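Local coordinates for protein clan CA, family C40, NlpC/P60 superfamily cysteine peptidase (Trichomonas vaginalis, PDB 6BIO) that probably acts as a cysteine peptidase of the NlpC/P60 family, a laterally acquired peptidoglycan hydrolase that the parasite directs against bacteria, at residues S13-Q18 with H65-T70; L118-D123 with R192-M197; G124-N129 with Y144-I149. One frame throughout, in Å; residues are numbered along the deposited sequence.

Interaction 1 (S13-Q18 with H65-T70); sequences SSYQTQ and HVRIGT
Arg67 meets Gln18 side-on, NE and NH2 both donating to the single oxygen OE1. The NE bond is the shorter and straighter, Arg67 NE to Gln18 OE1 being 2.8 Å with an N-H...O angle of 162°, and it runs in the plane of the amide on a lone pair. The second, from Arg67 NH2 to Gln18 OE1 (3.2 Å), is more bent and arrives tilted from that plane. Tyr15 OH sits 3.0 Å from Arg67 NH2 at the guanidinium edge, ring and guanidinium standing almost perpendicular. The hydrogen bond of Tyr15 OH is to Asp119 OD2, on strand 114-122.

Behind this first shell, Gln18 NE2 donates to Gln16 O at 2.9 Å and lies over one face of the Tyr15 ring, which fixes which end of the amide faces the arginine. Arg67 leaves its strand extended and bends at chi3 (72°), turning the guanidinium back so that NH1 reaches Gly69 O at 2.9 Å. Ser13 OG accepts from Tyr15 N in an ST turn ahead of Tyr15. With partners in its plane at NE, NH1 and NH2, the guanidinium has its rotation fixed; its charge would probably polarise the side-chain C=O of the buried Gln18.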
# COMPACT_ATOMS: atom_id res chain seq x y z
N SER A 13 20.88 -6.39 7.43
CA SER A 13 19.91 -5.71 6.59
C SER A 13 20.48 -5.43 5.21
O SER A 13 21.64 -5.05 5.08
CB SER A 13 19.47 -4.39 7.20
OG SER A 13 18.57 -3.73 6.30
N SER A 14 19.67 -5.69 4.19
CA SER A 14 19.95 -5.28 2.83
C SER A 14 19.09 -4.09 2.40
O SER A 14 19.05 -3.77 1.21
CB SER A 14 19.75 -6.44 1.84
OG SER A 14 18.37 -6.75 1.70
N TYR A 15 18.44 -3.42 3.35
CA TYR A 15 17.48 -2.37 3.02
C TYR A 15 18.20 -1.16 2.46
O TYR A 15 19.04 -0.56 3.14
CB TYR A 15 16.67 -2.01 4.27
CG TYR A 15 15.45 -1.14 3.98
CD1 TYR A 15 15.55 0.23 3.94
CD2 TYR A 15 14.23 -1.70 3.71
CE1 TYR A 15 14.46 1.03 3.64
CE2 TYR A 15 13.13 -0.93 3.40
CZ TYR A 15 13.25 0.43 3.35
OH TYR A 15 12.09 1.15 2.99
N GLN A 16 17.87 -0.79 1.22
CA GLN A 16 18.54 0.31 0.57
C GLN A 16 17.90 1.64 0.96
O GLN A 16 16.70 1.75 1.25
CB GLN A 16 18.47 0.10 -0.94
CG GLN A 16 19.14 -1.17 -1.42
CD GLN A 16 20.62 -1.24 -1.05
OE1 GLN A 16 21.41 -0.33 -1.38
NE2 GLN A 16 21.00 -2.31 -0.37
N THR A 17 18.72 2.69 0.96
CA THR A 17 18.24 4.02 1.27
C THR A 17 17.18 4.46 0.28
O THR A 17 17.39 4.43 -0.95
CB THR A 17 19.43 4.97 1.25
OG1 THR A 17 20.47 4.41 2.04
CG2 THR A 17 19.03 6.34 1.77
N GLN A 18 16.02 4.83 0.82
CA GLN A 18 14.87 5.21 0.01
C GLN A 18 14.23 6.46 0.59
O GLN A 18 14.42 6.80 1.76
CB GLN A 18 13.85 4.08 -0.03
CG GLN A 18 14.35 2.89 -0.78
CD GLN A 18 13.55 1.62 -0.49
OE1 GLN A 18 12.40 1.48 -0.90
NE2 GLN A 18 14.19 0.66 0.18
N HIS A 65 12.58 5.25 -9.95
CA HIS A 65 12.43 3.86 -9.60
C HIS A 65 11.65 3.82 -8.30
O HIS A 65 12.13 4.33 -7.28
CB HIS A 65 13.80 3.23 -9.41
CG HIS A 65 13.77 1.75 -9.34
ND1 HIS A 65 14.90 1.01 -9.04
CD2 HIS A 65 12.77 0.85 -9.55
CE1 HIS A 65 14.58 -0.28 -9.07
NE2 HIS A 65 13.31 -0.40 -9.39
N VAL A 66 10.43 3.28 -8.33
CA VAL A 66 9.52 3.33 -7.19
C VAL A 66 9.16 1.92 -6.75
O VAL A 66 9.24 0.96 -7.51
CB VAL A 66 8.26 4.21 -7.47
CG1 VAL A 66 8.68 5.62 -7.90
CG2 VAL A 66 7.38 3.58 -8.55
N ARG A 67 8.69 1.84 -5.51
CA ARG A 67 8.40 0.56 -4.90
C ARG A 67 7.15 0.67 -4.06
O ARG A 67 6.98 1.64 -3.29
CB ARG A 67 9.56 0.11 -4.03
CG ARG A 67 9.35 -1.24 -3.31
CD ARG A 67 10.57 -1.57 -2.48
NE ARG A 67 10.73 -0.75 -1.30
CZ ARG A 67 10.12 -1.00 -0.14
NH1 ARG A 67 9.20 -1.93 -0.03
NH2 ARG A 67 10.45 -0.30 0.93
N ILE A 68 6.28 -0.33 -4.20
CA ILE A 68 5.11 -0.51 -3.34
C ILE A 68 5.20 -1.95 -2.82
O ILE A 68 5.08 -2.89 -3.60
CB ILE A 68 3.81 -0.27 -4.08
CG1 ILE A 68 3.75 1.16 -4.62
CG2 ILE A 68 2.57 -0.56 -3.19
CD1 ILE A 68 2.80 1.26 -5.82
N GLY A 69 5.50 -2.13 -1.55
CA GLY A 69 5.66 -3.49 -1.05
C GLY A 69 6.75 -4.23 -1.79
O GLY A 69 7.89 -3.78 -1.87
N THR A 70 6.40 -5.38 -2.32
CA THR A 70 7.34 -6.22 -3.05
C THR A 70 7.46 -5.83 -4.51
O THR A 70 8.25 -6.45 -5.22
CB THR A 70 6.94 -7.70 -2.97
OG1 THR A 70 5.64 -7.86 -3.53
CG2 THR A 70 6.87 -8.20 -1.54

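Interaction 2 (L118-D123 with R192-M197); sequences LDFNCD and RLDIFM
Asn121 reaches across to Asp194 with its amide nitrogen, and the carboxylate lies steeply turned against the amide, the two planes 70° apart. Asn121 ND2 donates to Asp194 OD2 over 2.9 Å, nearly straight at 169°. The oxygen lies in the amide plane of Asn121, so the N-H is well aimed, and Asp194 OD2 accepts through its anti lone pair, the one facing away from OD1. Both residues have positive phi and carry CG anti to the backbone N (chi1 close to -165° in both), which sends each polar group out toward the other.

Phe120 flanks the bond. Its ring is inclined to the carboxylate, and Phe120 CE2 comes to 4.0 Å from Asp194 OD2, a packing contact beside the hydrogen bond. The same oxygen also accepts from His55 NE2, while Asp194 OD1 takes the backbone N-H of Gly69. Both oxygens of this buried carboxylate are therefore engaged, and these donors would be expected to favour its ionised form. His55 in turn stacks on Phe120 and bonds Asp119 through its other nitrogen, so one imidazole spans the two acids.

Asp194 is the C-prime residue of the Schellman motif that closes helix 182-191, and Asn121 belongs to the segment 118-123 on strand 114-122. The contact thus sets the C-terminal end of an NlpC/P60 helix against the bacterial SH3 domain, with Trp146 packed on Phe120 and Asn121, strand 53-60 supplying His55 and the turn between strands 63-68 and 71-76 supplying Gly69.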
# COMPACT_ATOMS: atom_id res chain seq x y z
N LEU A 118 11.86 10.42 6.60
CA LEU A 118 12.33 10.33 5.23
C LEU A 118 11.90 9.06 4.53
O LEU A 118 11.84 9.04 3.29
CB LEU A 118 13.86 10.41 5.17
CG LEU A 118 14.46 11.66 5.85
CD1 LEU A 118 15.99 11.61 5.74
CD2 LEU A 118 13.97 12.93 5.28
N ASP A 119 11.65 7.98 5.28
CA ASP A 119 11.18 6.71 4.72
C ASP A 119 10.44 6.00 5.84
O ASP A 119 10.65 6.29 7.03
CB ASP A 119 12.34 5.86 4.17
CG ASP A 119 11.89 4.70 3.36
OD1 ASP A 119 10.73 4.67 2.85
OD2 ASP A 119 12.71 3.78 3.13
N PHE A 120 9.55 5.10 5.44
CA PHE A 120 8.66 4.42 6.37
C PHE A 120 8.64 2.93 6.09
O PHE A 120 9.00 2.48 5.02
CB PHE A 120 7.24 4.99 6.30
CG PHE A 120 6.56 4.66 4.99
CD1 PHE A 120 6.88 5.35 3.83
CD2 PHE A 120 5.63 3.64 4.88
CE1 PHE A 120 6.34 5.04 2.63
CE2 PHE A 120 5.07 3.31 3.64
CZ PHE A 120 5.42 4.01 2.53
N ASN A 121 8.16 2.16 7.06
CA ASN A 121 7.99 0.72 6.91
C ASN A 121 9.30 0.04 6.59
O ASN A 121 9.36 -0.94 5.85
CB ASN A 121 6.91 0.36 5.89
CG ASN A 121 6.46 -1.08 5.97
OD1 ASN A 121 6.51 -1.72 7.01
ND2 ASN A 121 5.92 -1.58 4.86
N CYS A 122 10.38 0.54 7.22
CA CYS A 122 11.72 0.01 6.98
C CYS A 122 12.02 -1.13 7.96
O CYS A 122 12.82 -1.00 8.87
CB CYS A 122 12.77 1.11 7.12
SG CYS A 122 12.33 2.71 6.42
N ASP A 123 11.31 -2.24 7.77
CA ASP A 123 11.54 -3.45 8.56
C ASP A 123 11.51 -3.17 10.06
O ASP A 123 12.37 -3.65 10.82
CB ASP A 123 12.84 -4.12 8.15
CG ASP A 123 12.85 -4.51 6.69
OD1 ASP A 123 11.79 -4.70 6.09
OD2 ASP A 123 13.93 -4.59 6.12
N ARG A 192 -2.30 1.97 0.57
CA ARG A 192 -2.17 2.63 1.86
C ARG A 192 -1.57 1.74 2.94
O ARG A 192 -1.19 2.24 4.01
CB ARG A 192 -3.53 3.14 2.27
CG ARG A 192 -4.04 4.34 1.45
CD ARG A 192 -3.13 5.51 1.54
NE ARG A 192 -3.65 6.73 0.95
CZ ARG A 192 -3.31 7.23 -0.22
NH1 ARG A 192 -2.51 6.59 -1.03
NH2 ARG A 192 -3.77 8.41 -0.58
N LEU A 193 -1.42 0.44 2.68
CA LEU A 193 -0.71 -0.51 3.53
C LEU A 193 0.62 -0.93 2.93
O LEU A 193 1.26 -1.87 3.42
CB LEU A 193 -1.60 -1.74 3.75
CG LEU A 193 -2.94 -1.39 4.44
CD1 LEU A 193 -3.86 -2.59 4.47
CD2 LEU A 193 -2.75 -0.86 5.88
N ASP A 194 1.06 -0.23 1.89
CA ASP A 194 2.34 -0.53 1.25
C ASP A 194 2.38 -1.97 0.74
O ASP A 194 3.42 -2.63 0.81
CB ASP A 194 3.52 -0.22 2.18
CG ASP A 194 4.88 -0.13 1.47
OD1 ASP A 194 4.94 0.13 0.25
OD2 ASP A 194 5.87 -0.31 2.22
N ILE A 195 1.26 -2.40 0.16
CA ILE A 195 1.14 -3.74 -0.40
C ILE A 195 0.66 -3.55 -1.84
O ILE A 195 -0.35 -2.87 -2.07
CB ILE A 195 0.15 -4.60 0.41
CG1 ILE A 195 0.74 -4.87 1.78
CG2 ILE A 195 -0.19 -5.88 -0.36
CD1 ILE A 195 -0.33 -5.41 2.75
N PHE A 196 1.35 -4.15 -2.80
CA PHE A 196 0.94 -4.03 -4.19
C PHE A 196 -0.04 -5.09 -4.60
O PHE A 196 0.18 -6.29 -4.38
CB PHE A 196 2.16 -4.16 -5.10
CG PHE A 196 1.83 -3.92 -6.54
CD1 PHE A 196 1.69 -2.64 -7.03
CD2 PHE A 196 1.66 -4.99 -7.42
CE1 PHE A 196 1.38 -2.41 -8.36
CE2 PHE A 196 1.33 -4.75 -8.75
CZ PHE A 196 1.20 -3.45 -9.21
N MET A 197 -1.08 -4.67 -5.28
CA MET A 197 -1.83 -5.58 -6.13
C MET A 197 -1.99 -4.88 -7.46
O MET A 197 -1.90 -3.65 -7.53
CB MET A 197 -3.16 -6.04 -5.61
CG MET A 197 -4.14 -4.95 -5.41
SD MET A 197 -5.86 -5.50 -4.97
CE MET A 197 -5.56 -6.28 -3.44

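Interaction 3 (G124-N129 with Y144-I149); sequences GFYRIN and YKWKQI
Strand 125-130 passes the irregular loop 144-149 at a distance, the closest CA atoms, of Tyr126 and Trp146, lying 9.6 Å apart, and the Tyr126 side chain bridges the gap. With CG beside the backbone N (chi1 -69°), the ring extends until its hydroxyl enters the bend of the loop. There Trp146 N makes a weak hydrogen bond to Tyr126 OH, 3.1 Å long and well off straight at 129°. Tyr144 O lies 3.0 Å from Tyr126 OH, and the CA of Lys145 passes close between these two backbone groups.

Two aromatic side chains border the hydroxyl. Trp146 presents the edge of its indole, with CD1 3.5 Å from Tyr126 OH, and Tyr144 brings CD1 of its own ring edge to 3.7 Å from Tyr126 OH. The Tyr126 ring and the five-membered ring of Trp146 have planes almost perpendicular, but they meet obliquely. Lys147 CG lies over one face of the indole.

Strand 125-130 runs in an antiparallel sheet between 114-122 and 133-138, within the bacterial SH3 domain. Tyr126 thus ties that β-sheet domain to the connection between strand 133-138 and helix 154-163, on the way to the NlpC/P60 domain.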
# COMPACT_ATOMS: atom_id res chain seq x y z
N GLY A 124 10.51 -2.40 10.50
CA GLY A 124 10.33 -2.09 11.91
C GLY A 124 10.89 -0.75 12.33
O GLY A 124 10.80 -0.42 13.52
N PHE A 125 11.35 0.06 11.37
CA PHE A 125 12.00 1.35 11.61
C PHE A 125 11.43 2.39 10.65
O PHE A 125 10.96 2.05 9.57
CB PHE A 125 13.52 1.29 11.37
CG PHE A 125 14.28 0.37 12.30
CD1 PHE A 125 14.27 -1.01 12.12
CD2 PHE A 125 15.12 0.90 13.29
CE1 PHE A 125 15.01 -1.83 12.96
CE2 PHE A 125 15.84 0.08 14.13
CZ PHE A 125 15.79 -1.29 13.95
N TYR A 126 11.53 3.68 11.02
CA TYR A 126 11.49 4.79 10.07
C TYR A 126 12.93 5.19 9.78
O TYR A 126 13.81 5.06 10.64
CB TYR A 126 10.77 6.02 10.65
CG TYR A 126 9.27 5.87 10.84
CD1 TYR A 126 8.39 6.09 9.78
CD2 TYR A 126 8.74 5.49 12.06
CE1 TYR A 126 7.05 5.96 9.94
CE2 TYR A 126 7.37 5.38 12.23
CZ TYR A 126 6.53 5.61 11.17
OH TYR A 126 5.18 5.49 11.25
N ARG A 127 13.14 5.81 8.63
CA ARG A 127 14.38 6.52 8.39
C ARG A 127 14.08 7.98 8.64
O ARG A 127 13.09 8.50 8.14
CB ARG A 127 14.92 6.31 6.99
CG ARG A 127 16.38 6.78 6.86
CD ARG A 127 17.05 6.39 5.53
NE ARG A 127 16.45 7.04 4.39
CZ ARG A 127 16.84 8.20 3.89
NH1 ARG A 127 16.21 8.71 2.85
NH2 ARG A 127 17.85 8.87 4.44
N ILE A 128 14.94 8.64 9.44
CA ILE A 128 14.68 10.01 9.88
C ILE A 128 15.92 10.87 9.77
O ILE A 128 17.05 10.39 9.66
CB ILE A 128 14.12 10.12 11.32
CG1 ILE A 128 15.15 9.64 12.36
CG2 ILE A 128 12.81 9.39 11.48
CD1 ILE A 128 14.89 10.11 13.76
N ASN A 129 15.67 12.17 9.83
CA ASN A 129 16.68 13.20 10.06
C ASN A 129 16.36 13.87 11.40
O ASN A 129 15.27 14.43 11.57
CB ASN A 129 16.61 14.24 8.94
CG ASN A 129 17.61 15.36 9.11
OD1 ASN A 129 17.81 15.90 10.20
ND2 ASN A 129 18.21 15.75 8.02
N TYR A 144 4.13 9.64 14.94
CA TYR A 144 3.46 9.42 13.66
C TYR A 144 3.37 7.93 13.38
O TYR A 144 4.32 7.19 13.57
CB TYR A 144 4.26 10.10 12.55
CG TYR A 144 3.65 9.99 11.15
CD1 TYR A 144 3.94 8.90 10.32
CD2 TYR A 144 2.81 10.98 10.65
CE1 TYR A 144 3.39 8.80 9.04
CE2 TYR A 144 2.23 10.88 9.43
CZ TYR A 144 2.52 9.79 8.61
OH TYR A 144 2.01 9.64 7.35
N LYS A 145 2.23 7.51 12.84
CA LYS A 145 1.98 6.13 12.42
C LYS A 145 1.58 6.14 10.94
O LYS A 145 0.65 6.85 10.55
CB LYS A 145 0.88 5.50 13.26
CG LYS A 145 1.13 5.48 14.72
CD LYS A 145 2.05 4.36 15.08
CE LYS A 145 2.30 4.36 16.59
NZ LYS A 145 3.25 5.43 16.95
N TRP A 146 2.30 5.38 10.12
CA TRP A 146 2.00 5.37 8.69
C TRP A 146 0.79 4.52 8.35
O TRP A 146 0.18 4.71 7.30
CB TRP A 146 3.24 4.94 7.90
CG TRP A 146 3.62 3.52 8.04
CD1 TRP A 146 4.42 2.92 9.00
CD2 TRP A 146 3.16 2.47 7.20
NE1 TRP A 146 4.47 1.57 8.78
CE2 TRP A 146 3.72 1.27 7.67
CE3 TRP A 146 2.36 2.43 6.04
CZ2 TRP A 146 3.49 0.05 7.03
CZ3 TRP A 146 2.15 1.22 5.43
CH2 TRP A 146 2.70 0.07 5.92
N LYS A 147 0.42 3.61 9.24
CA LYS A 147 -0.81 2.85 9.11
C LYS A 147 -1.44 2.73 10.50
O LYS A 147 -0.82 3.03 11.52
CB LYS A 147 -0.60 1.46 8.47
CG LYS A 147 0.22 0.50 9.30
CD LYS A 147 0.29 -0.86 8.63
CE LYS A 147 1.19 -1.82 9.39
NZ LYS A 147 1.39 -3.07 8.63
N GLN A 148 -2.71 2.33 10.53
CA GLN A 148 -3.42 2.12 11.80
C GLN A 148 -2.65 1.19 12.72
O GLN A 148 -2.13 0.15 12.29
CB GLN A 148 -4.75 1.41 11.52
CG GLN A 148 -5.95 2.26 11.46
CD GLN A 148 -7.23 1.41 11.46
OE1 GLN A 148 -7.35 0.38 10.74
NE2 GLN A 148 -8.18 1.82 12.29
N ILE A 149 -2.64 1.52 14.01
CA ILE A 149 -2.19 0.56 15.00
C ILE A 149 -3.30 -0.43 15.31
O ILE A 149 -3.03 -1.62 15.51
CB ILE A 149 -1.66 1.28 16.25
CG1 ILE A 149 -0.33 1.97 15.93
CG2 ILE A 149 -1.48 0.32 17.41
CD1 ILE A 149 0.81 0.99 15.47

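Interaction 2 is buried, its centre about 6 Å from that of the chain; interactions 1 and 3, centred about 13 and 14 Å out, are partly buried. All three reach the same antiparallel sheet, and strands 114-122 and 125-130, which carry interactions 2 and 3, are neighbours in it; interaction 3 is nested within the loop that interaction 2 closes. Asp119 links interaction 2 to Tyr15, and Arg127 of strand 125-130 hydrogen-bonds the backbone O of Gln18 in interaction 1. The chemistry shifts with position: a planar arginine grip in interaction 1, a fully engaged carboxylate in interaction 2, and one weak hydrogen bond to a tyrosine hydroxyl bordered by ring edges in interaction 3.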